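Local coordinates for protein MFP2b (Ascaris suum, PDB 2BJR) that probably enhances polymerization of the major sperm protein during amoeboid motility of nematode sperm, and binds a zinc ion, at residues R43-R48 / L130-A134; I187-N193 / A278-Y284; V211-G215 / D283-K287. One frame throughout, in Å; residues are numbered along the deposited sequence.

Interaction 1 of 3, residues R43-R48 / L130-A134; sequences RPMHGR and LLGYA
The hydroxyl of Tyr-133 is met by a water 2.6 Å from OH, lying in the plane of the phenol ring, while Arg-43 brings its NH2 to 3.3 Å from the same Tyr-133 OH. The same water accepts a weak hydrogen bond from Arg-43 NH2, so it closes a small polar cluster at one end of the contact. Arg-43 crosses the phenol at about a right angle, the guanidinium and ring planes 65° apart. Selenomethionine Met-45 lays its CB over the centre of one face of the Tyr-133 ring, a CH-pi contact 4.1 Å from the centroid. With chi1 at 85°, CG of Tyr-133 sits between its own backbone N and carbonyl carbon, which carries the ring along strand 43-48 toward Arg-43. At the other end, Leu-130 CD2 covers one face of the Arg-48 guanidinium, whose NH2 bonds Ser-144 O. Arg-48 CD comes within 3.3 Å of Leu-131 O. Between the two ends a second water donates to Gly-47 O and to Gly-132 O. The strands run antiparallel but belong to separate sheets, and no clear direct hydrogen bond joins them, which implies an interface held by apolar contacts and shared waters, with the buried Leu-131 N left without a partner.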
loop_
_atom_site.group_PDB
_atom_site.type_symbol
_atom_site.label_atom_id
_atom_site.label_comp_id
_atom_site.label_asym_id
_atom_site.label_seq_id
_atom_site.Cartn_x
_atom_site.Cartn_y
_atom_site.Cartn_z
ATOM N N ARG A 43 -28.112 -0.278 7.614
ATOM C CA ARG A 43 -27.666 0.997 7.068
ATOM C C ARG A 43 -26.132 0.918 6.805
ATOM O O ARG A 43 -25.373 0.635 7.719
ATOM C CB ARG A 43 -27.976 2.128 8.052
ATOM C CG ARG A 43 -27.468 3.500 7.640
ATOM C CD ARG A 43 -27.928 4.702 8.523
ATOM N NE ARG A 43 -26.771 5.537 8.893
ATOM C CZ ARG A 43 -25.914 5.264 9.889
ATOM N NH1 ARG A 43 -26.089 4.198 10.650
ATOM N NH2 ARG A 43 -24.879 6.058 10.133
ATOM N N PRO A 44 -25.710 1.156 5.572
ATOM C CA PRO A 44 -24.285 1.086 5.216
ATOM C C PRO A 44 -23.549 2.336 5.683
ATOM O O PRO A 44 -24.070 3.452 5.606
ATOM C CB PRO A 44 -24.319 1.031 3.656
ATOM C CG PRO A 44 -25.578 1.756 3.267
ATOM C CD PRO A 44 -26.542 1.478 4.401
HETATM N N MSE A 45 -22.324 2.143 6.122
HETATM C CA MSE A 45 -21.419 3.256 6.243
HETATM C C MSE A 45 -19.992 2.878 5.878
HETATM O O MSE A 45 -19.561 1.803 6.213
HETATM C CB MSE A 45 -21.461 3.788 7.665
HETATM C CG MSE A 45 -21.068 2.823 8.645
HETATM SE SE MSE A 45 -21.750 3.424 10.502
HETATM C CE MSE A 45 -23.511 2.445 10.376
ATOM N N HIS A 46 -19.275 3.813 5.261
ATOM C CA HIS A 46 -17.886 3.525 4.874
ATOM C C HIS A 46 -16.882 3.930 5.956
ATOM O O HIS A 46 -17.196 4.764 6.815
ATOM C CB HIS A 46 -17.599 4.154 3.507
ATOM C CG HIS A 46 -18.364 3.512 2.411
ATOM N ND1 HIS A 46 -19.515 4.059 1.914
ATOM C CD2 HIS A 46 -18.140 2.382 1.697
ATOM C CE1 HIS A 46 -20.005 3.267 0.971
ATOM N NE2 HIS A 46 -19.185 2.248 0.808
ATOM N N GLY A 47 -15.690 3.330 5.895
ATOM C CA GLY A 47 -14.643 3.508 6.870
ATOM C C GLY A 47 -13.366 3.007 6.222
ATOM O O GLY A 47 -13.241 2.989 4.974
ATOM N N ARG A 48 -12.452 2.569 7.058
ATOM C CA ARG A 48 -11.129 2.222 6.625
ATOM C C ARG A 48 -10.628 0.968 7.295
ATOM O O ARG A 48 -10.944 0.683 8.462
ATOM C CB ARG A 48 -10.194 3.428 6.797
ATOM C CG ARG A 48 -9.915 3.823 8.225
ATOM C CD ARG A 48 -9.479 5.300 8.432
ATOM N NE ARG A 48 -9.474 5.656 9.872
ATOM C CZ ARG A 48 -8.529 5.255 10.678
ATOM N NH1 ARG A 48 -7.564 4.519 10.193
ATOM N NH2 ARG A 48 -8.539 5.520 11.975
ATOM N N LEU A 130 -7.005 10.674 6.219
ATOM C CA LEU A 130 -7.932 9.732 6.799
ATOM C C LEU A 130 -9.037 9.505 5.787
ATOM O O LEU A 130 -9.482 10.431 5.149
ATOM C CB LEU A 130 -8.608 10.244 8.081
ATOM C CG LEU A 130 -7.914 10.195 9.428
ATOM C CD1 LEU A 130 -8.829 10.823 10.468
ATOM C CD2 LEU A 130 -7.425 8.806 9.825
ATOM N N LEU A 131 -9.455 8.264 5.716
ATOM C CA LEU A 131 -10.562 7.846 4.886
ATOM C C LEU A 131 -11.776 7.714 5.795
ATOM O O LEU A 131 -11.716 7.082 6.860
ATOM C CB LEU A 131 -10.168 6.539 4.196
ATOM C CG LEU A 131 -11.097 5.950 3.193
ATOM C CD1 LEU A 131 -11.270 6.800 1.932
ATOM C CD2 LEU A 131 -10.603 4.522 2.901
ATOM N N GLY A 132 -12.869 8.326 5.381
ATOM C CA GLY A 132 -14.137 8.261 6.112
ATOM C C GLY A 132 -15.320 8.113 5.162
ATOM O O GLY A 132 -15.154 7.615 4.047
ATOM N N TYR A 133 -16.482 8.588 5.566
ATOM C CA TYR A 133 -17.665 8.575 4.695
ATOM C C TYR A 133 -18.419 9.834 4.739
ATOM O O TYR A 133 -18.454 10.518 5.764
ATOM C CB TYR A 133 -18.588 7.382 4.945
ATOM C CG TYR A 133 -19.606 7.546 6.066
ATOM C CD1 TYR A 133 -20.915 7.953 5.791
ATOM C CD2 TYR A 133 -19.245 7.361 7.395
ATOM C CE1 TYR A 133 -21.873 8.133 6.818
ATOM C CE2 TYR A 133 -20.212 7.549 8.436
ATOM C CZ TYR A 133 -21.516 7.921 8.111
ATOM O OH TYR A 133 -22.438 8.090 9.127
ATOM N N ALA A 134 -19.034 10.134 3.601
ATOM C CA ALA A 134 -19.927 11.262 3.478
ATOM C C ALA A 134 -21.361 10.720 3.321
ATOM O O ALA A 134 -21.590 9.679 2.699
ATOM C CB ALA A 134 -19.554 12.113 2.346
HETATM O O HOH W 1 -22.088 7.165 11.522
HETATM O O HOH W 2 -14.196 4.917 3.089
#

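Interaction 2 of 3, residues I187-N193 / A278-Y284; sequences IVRVTLN and AIRGFDY
Asn-193 and Tyr-284 meet with their flat groups turned only 18° apart, the amide nitrogen lying at the edge of the phenol ring. ND2 of Asn-193 donates to Tyr-284 OH over 2.6 Å, a bent bond (132° at the hydrogen) in which the hydroxyl is tilted out of the amide plane. Phe-282 stands beside this pair, T-shaped against Tyr-284. Its CG lies between the backbone N and the carbonyl carbon (chi1 59°), turning the ring toward the backbone of 190-193; the ring edge faces Leu-192 O, and Phe-282 CE2 comes 3.4 Å from Val-190 O. Arg-359 adds a cation-pi contact to this ring and bonds Thr-191 O. Beyond the rings the backbones take over: Val-190 N donates almost straight to Ile-279 O at 2.9 Å, and Gly-281 N returns a more bent bond of 2.7 Å to Val-190 O. Arg-189 lays its aliphatic chain alongside, CD 3.3 Å from Arg-280 O, and its NH1 reaches a water. Ile-187 CD1 packs against Ile-279 at the exposed end. The two backbone bonds form an isolated beta bridge, here tying the segment that follows the zinc-binding cysteines to the loop leading into strand 282-288.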
loop_
_atom_site.group_PDB
_atom_site.type_symbol
_atom_site.label_atom_id
_atom_site.label_comp_id
_atom_site.label_asym_id
_atom_site.label_seq_id
_atom_site.Cartn_x
_atom_site.Cartn_y
_atom_site.Cartn_z
ATOM N N ILE A 187 0.671 11.042 -21.035
ATOM C CA ILE A 187 0.583 10.539 -19.658
ATOM C C ILE A 187 1.499 11.327 -18.724
ATOM O O ILE A 187 2.528 11.882 -19.136
ATOM C CB ILE A 187 0.953 9.027 -19.574
ATOM C CG1 ILE A 187 2.412 8.758 -19.997
ATOM C CG2 ILE A 187 -0.021 8.157 -20.372
ATOM C CD1 ILE A 187 2.954 7.445 -19.415
ATOM N N VAL A 188 1.109 11.402 -17.464
ATOM C CA VAL A 188 2.033 11.784 -16.423
ATOM C C VAL A 188 2.726 10.491 -16.030
ATOM O O VAL A 188 2.053 9.485 -15.782
ATOM C CB VAL A 188 1.292 12.395 -15.201
ATOM C CG1 VAL A 188 2.290 12.847 -14.140
ATOM C CG2 VAL A 188 0.374 13.592 -15.644
ATOM N N ARG A 189 4.055 10.468 -15.993
ATOM C CA ARG A 189 4.732 9.265 -15.507
ATOM C C ARG A 189 4.530 9.090 -13.988
ATOM O O ARG A 189 4.384 10.060 -13.234
ATOM C CB ARG A 189 6.217 9.256 -15.888
ATOM C CG ARG A 189 6.426 9.009 -17.381
ATOM C CD ARG A 189 7.866 8.900 -17.848
ATOM N NE ARG A 189 8.591 10.160 -17.727
ATOM C CZ ARG A 189 9.877 10.339 -18.092
ATOM N NH1 ARG A 189 10.574 9.328 -18.621
ATOM N NH2 ARG A 189 10.450 11.532 -17.958
ATOM N N VAL A 190 4.543 7.828 -13.575
ATOM C CA VAL A 190 4.250 7.421 -12.206
ATOM C C VAL A 190 5.405 7.806 -11.308
ATOM O O VAL A 190 6.554 7.513 -11.617
ATOM C CB VAL A 190 4.063 5.895 -12.125
ATOM C CG1 VAL A 190 3.828 5.479 -10.700
ATOM C CG2 VAL A 190 2.914 5.415 -13.033
ATOM N N THR A 191 5.119 8.453 -10.190
ATOM C CA THR A 191 6.174 8.807 -9.228
ATOM C C THR A 191 6.018 8.166 -7.855
ATOM O O THR A 191 6.869 8.340 -6.985
ATOM C CB THR A 191 6.237 10.323 -9.087
ATOM O OG1 THR A 191 4.938 10.827 -8.748
ATOM C CG2 THR A 191 6.615 10.974 -10.410
ATOM N N LEU A 192 4.932 7.426 -7.654
ATOM C CA LEU A 192 4.768 6.639 -6.442
ATOM C C LEU A 192 5.275 5.212 -6.622
ATOM O O LEU A 192 5.046 4.612 -7.626
ATOM C CB LEU A 192 3.297 6.582 -6.087
ATOM C CG LEU A 192 2.697 7.979 -5.902
ATOM C CD1 LEU A 192 1.306 7.821 -5.294
ATOM C CD2 LEU A 192 3.519 8.923 -5.039
ATOM N N ASN A 193 5.973 4.685 -5.643
ATOM C CA ASN A 193 6.382 3.280 -5.655
ATOM C C ASN A 193 5.142 2.436 -5.781
ATOM O O ASN A 193 4.121 2.710 -5.128
ATOM C CB ASN A 193 7.084 2.913 -4.357
ATOM C CG ASN A 193 8.376 3.676 -4.138
ATOM O OD1 ASN A 193 8.546 4.345 -3.104
ATOM N ND2 ASN A 193 9.310 3.556 -5.100
ATOM N N ALA A 278 8.484 2.562 -19.643
ATOM C CA ALA A 278 7.774 3.603 -20.363
ATOM C C ALA A 278 6.788 4.392 -19.505
ATOM O O ALA A 278 6.487 5.528 -19.839
ATOM C CB ALA A 278 7.046 3.009 -21.569
ATOM N N ILE A 279 6.286 3.831 -18.400
ATOM C CA ILE A 279 5.326 4.580 -17.585
ATOM C C ILE A 279 5.887 5.129 -16.272
ATOM O O ILE A 279 5.243 5.952 -15.634
ATOM C CB ILE A 279 4.054 3.746 -17.290
ATOM C CG1 ILE A 279 4.322 2.696 -16.217
ATOM C CG2 ILE A 279 3.436 3.159 -18.604
ATOM C CD1 ILE A 279 3.047 1.924 -15.877
ATOM N N ARG A 280 7.091 4.712 -15.898
ATOM C CA ARG A 280 7.632 5.094 -14.608
ATOM C C ARG A 280 8.435 6.378 -14.667
ATOM O O ARG A 280 9.077 6.671 -15.683
ATOM C CB ARG A 280 8.479 3.987 -14.021
ATOM C CG ARG A 280 9.750 3.683 -14.699
ATOM C CD ARG A 280 10.369 2.407 -14.201
ATOM N NE ARG A 280 11.755 2.222 -14.673
ATOM C CZ ARG A 280 12.250 1.094 -15.154
ATOM N NH1 ARG A 280 11.522 -0.004 -15.251
ATOM N NH2 ARG A 280 13.513 1.057 -15.541
ATOM N N GLY A 281 8.418 7.121 -13.575
ATOM C CA GLY A 281 9.083 8.391 -13.507
ATOM C C GLY A 281 10.383 8.309 -12.739
ATOM O O GLY A 281 10.925 9.321 -12.397
ATOM N N PHE A 282 10.829 7.099 -12.423
ATOM C CA PHE A 282 12.019 6.867 -11.620
ATOM C C PHE A 282 12.589 5.475 -11.904
ATOM O O PHE A 282 11.864 4.589 -12.387
ATOM C CB PHE A 282 11.674 7.026 -10.128
ATOM C CG PHE A 282 10.597 6.088 -9.673
ATOM C CD1 PHE A 282 10.910 4.818 -9.215
ATOM C CD2 PHE A 282 9.266 6.475 -9.751
ATOM C CE1 PHE A 282 9.891 3.936 -8.828
ATOM C CE2 PHE A 282 8.252 5.607 -9.364
ATOM C CZ PHE A 282 8.575 4.341 -8.909
ATOM N N ASP A 283 13.879 5.283 -11.617
ATOM C CA ASP A 283 14.523 4.006 -11.706
ATOM C C ASP A 283 15.086 3.564 -10.359
ATOM O O ASP A 283 15.511 4.387 -9.556
ATOM C CB ASP A 283 15.707 4.074 -12.715
ATOM C CG ASP A 283 15.236 4.540 -14.094
ATOM O OD1 ASP A 283 14.348 3.862 -14.658
ATOM O OD2 ASP A 283 15.617 5.612 -14.622
ATOM N N TYR A 284 15.159 2.256 -10.152
ATOM C CA TYR A 284 15.701 1.697 -8.922
ATOM C C TYR A 284 17.149 1.268 -9.117
ATOM O O TYR A 284 17.515 0.806 -10.200
ATOM C CB TYR A 284 14.937 0.430 -8.508
ATOM C CG TYR A 284 13.552 0.673 -7.966
ATOM C CD1 TYR A 284 12.463 0.040 -8.512
ATOM C CD2 TYR A 284 13.345 1.531 -6.896
ATOM C CE1 TYR A 284 11.162 0.210 -7.988
ATOM C CE2 TYR A 284 12.056 1.774 -6.427
ATOM C CZ TYR A 284 10.979 1.099 -6.951
ATOM O OH TYR A 284 9.701 1.346 -6.436
HETATM O O HOH W 3 9.952 6.507 -19.019
#

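Interaction 3 of 3, residues V211-G215 / D283-K287; sequences VRALG and DYDWK
A type II beta turn, Arg-212 to Gly-215, packs over one face of the indole of Trp-286 in strand 282-288. The turn is closed by Gly-215 N donating to Arg-212 O, and Leu-214 holds the left-handed backbone conformation of its third position (phi 62°). This brings the peptide between Ala-213 and Leu-214 over the ring, steeply tilted, with its nitrogen nearest the indole and its carbonyl oxygen pointing away. Leu-214 N stands 3.2 Å above the Trp-286 ring plane, offset toward the rim. Leu-214 N is also 3.3 Å from Trp-286 NE1, but both are donors and no bond joins them. Ala-213 CA covers the same face farther along the ring, 3.6 Å from Trp-286 CZ2. The side chain of Leu-214 leaves its CA away from the strand, then brings CD2 back to 3.9 Å from Trp-286 CB, crossing the tryptophan at about a right angle.

Two antiparallel sheets of the second cytosolic motility protein region meet here. The strand belongs to one, paired with strand 355-361, whereas the segment 211-215 hydrogen-bonds through its backbone to Gln-228 and Val-230 beside the other. Val-211 bridges the two aromatic side chains of the strand, its CG2 4.1 Å from Tyr-284 CE1 and its CG1 4.3 Å from Trp-286 CZ2. The placement of Trp-286 follows from a CG anti to the carbonyl carbon (chi1 -64°), which carries the indole across to the turn, where Val-316 packs on it as well. On the strand's other side Asp-285 takes a salt bridge from Lys-287 NZ to OD2, 2.8 Å long. In the turn, Arg-212 points away from the strand and forms a salt bridge with Asp-227.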
loop_
_atom_site.group_PDB
_atom_site.type_symbol
_atom_site.label_atom_id
_atom_site.label_comp_id
_atom_site.label_asym_id
_atom_site.label_seq_id
_atom_site.Cartn_x
_atom_site.Cartn_y
_atom_site.Cartn_z
ATOM N N VAL A 211 11.055 -6.775 -6.992
ATOM C CA VAL A 211 12.329 -6.124 -6.977
ATOM C C VAL A 211 13.314 -6.973 -6.205
ATOM O O VAL A 211 13.190 -7.162 -4.972
ATOM C CB VAL A 211 12.210 -4.701 -6.383
ATOM C CG1 VAL A 211 13.588 -4.075 -6.257
ATOM C CG2 VAL A 211 11.246 -3.800 -7.250
ATOM N N ARG A 212 14.331 -7.482 -6.927
ATOM C CA ARG A 212 15.255 -8.450 -6.359
ATOM C C ARG A 212 16.424 -7.782 -5.655
ATOM O O ARG A 212 16.945 -6.792 -6.143
ATOM C CB ARG A 212 15.830 -9.338 -7.465
ATOM C CG ARG A 212 16.684 -10.486 -6.906
ATOM C CD ARG A 212 16.833 -11.664 -7.868
ATOM N NE ARG A 212 17.282 -11.237 -9.197
ATOM C CZ ARG A 212 17.859 -12.032 -10.120
ATOM N NH1 ARG A 212 18.164 -13.274 -9.856
ATOM N NH2 ARG A 212 18.151 -11.549 -11.320
ATOM N N ALA A 213 16.793 -8.287 -4.489
ATOM C CA ALA A 213 17.896 -7.811 -3.723
ATOM C C ALA A 213 19.130 -7.708 -4.634
ATOM O O ALA A 213 19.513 -8.721 -5.227
ATOM C CB ALA A 213 18.167 -8.715 -2.597
ATOM N N LEU A 214 19.708 -6.494 -4.720
ATOM C CA LEU A 214 20.919 -6.201 -5.491
ATOM C C LEU A 214 20.774 -6.437 -6.997
ATOM O O LEU A 214 21.777 -6.408 -7.752
ATOM C CB LEU A 214 22.130 -6.998 -4.952
ATOM C CG LEU A 214 22.567 -6.855 -3.507
ATOM C CD1 LEU A 214 23.886 -7.557 -3.177
ATOM C CD2 LEU A 214 22.625 -5.366 -3.164
ATOM N N GLY A 215 19.549 -6.699 -7.453
ATOM C CA GLY A 215 19.322 -7.074 -8.852
ATOM C C GLY A 215 19.937 -8.378 -9.320
ATOM O O GLY A 215 20.204 -8.555 -10.516
ATOM N N ASP A 283 13.879 5.283 -11.617
ATOM C CA ASP A 283 14.523 4.006 -11.706
ATOM C C ASP A 283 15.086 3.564 -10.359
ATOM O O ASP A 283 15.511 4.387 -9.556
ATOM C CB ASP A 283 15.707 4.074 -12.715
ATOM C CG ASP A 283 15.236 4.540 -14.094
ATOM O OD1 ASP A 283 14.348 3.862 -14.658
ATOM O OD2 ASP A 283 15.617 5.612 -14.622
ATOM N N TYR A 284 15.159 2.256 -10.152
ATOM C CA TYR A 284 15.701 1.697 -8.922
ATOM C C TYR A 284 17.149 1.268 -9.117
ATOM O O TYR A 284 17.515 0.806 -10.200
ATOM C CB TYR A 284 14.937 0.430 -8.508
ATOM C CG TYR A 284 13.552 0.673 -7.966
ATOM C CD1 TYR A 284 12.463 0.040 -8.512
ATOM C CD2 TYR A 284 13.345 1.531 -6.896
ATOM C CE1 TYR A 284 11.162 0.210 -7.988
ATOM C CE2 TYR A 284 12.056 1.774 -6.427
ATOM C CZ TYR A 284 10.979 1.099 -6.951
ATOM O OH TYR A 284 9.701 1.346 -6.436
ATOM N N ASP A 285 17.917 1.334 -8.041
ATOM C CA ASP A 285 19.229 0.722 -7.946
ATOM C C ASP A 285 19.597 0.580 -6.482
ATOM O O ASP A 285 19.057 1.288 -5.643
ATOM C CB ASP A 285 20.251 1.664 -8.576
ATOM C CG ASP A 285 21.549 0.968 -8.944
ATOM O OD1 ASP A 285 21.659 -0.295 -8.900
ATOM O OD2 ASP A 285 22.492 1.695 -9.294
ATOM N N TRP A 286 20.505 -0.317 -6.163
ATOM C CA TRP A 286 20.907 -0.540 -4.783
ATOM C C TRP A 286 22.190 0.207 -4.612
ATOM O O TRP A 286 23.084 0.067 -5.457
ATOM C CB TRP A 286 21.060 -2.023 -4.476
ATOM C CG TRP A 286 19.756 -2.754 -4.604
ATOM C CD1 TRP A 286 19.120 -3.125 -5.769
ATOM C CD2 TRP A 286 18.927 -3.190 -3.542
ATOM N NE1 TRP A 286 17.949 -3.778 -5.479
ATOM C CE2 TRP A 286 17.795 -3.827 -4.120
ATOM C CE3 TRP A 286 19.004 -3.100 -2.153
ATOM C CZ2 TRP A 286 16.774 -4.370 -3.358
ATOM C CZ3 TRP A 286 17.962 -3.644 -1.404
ATOM C CH2 TRP A 286 16.884 -4.302 -2.020
ATOM N N LYS A 287 22.254 1.042 -3.585
ATOM C CA LYS A 287 23.406 1.939 -3.364
ATOM C C LYS A 287 24.005 1.719 -1.990
ATOM O O LYS A 287 23.269 1.405 -1.046
ATOM C CB LYS A 287 22.974 3.399 -3.473
ATOM C CG LYS A 287 22.381 3.809 -4.806
ATOM C CD LYS A 287 23.475 3.674 -5.926
ATOM C CE LYS A 287 23.070 4.407 -7.194
ATOM N NZ LYS A 287 23.874 3.915 -8.369
#

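Interaction 1 is a buried contact in the first cytosolic motility protein region. Interactions 2 and 3 both use strand 282-288, interaction 2 at the surface and interaction 3 partly buried. Interactions 1 and 3 lie on opposite sides of the chain's centre, about 38 Å apart between centres, and both join separate sheets without a clear direct hydrogen bond: two strands linked by waters in the first case, a turn covering an aromatic face in the second. Interaction 2 differs in relying on direct backbone and side-chain hydrogen bonds, in the neighbourhood of the zinc site, without touching it. Tyr-284 serves two contacts, giving its hydroxyl to 187-193 and its ring carbons to 211-215.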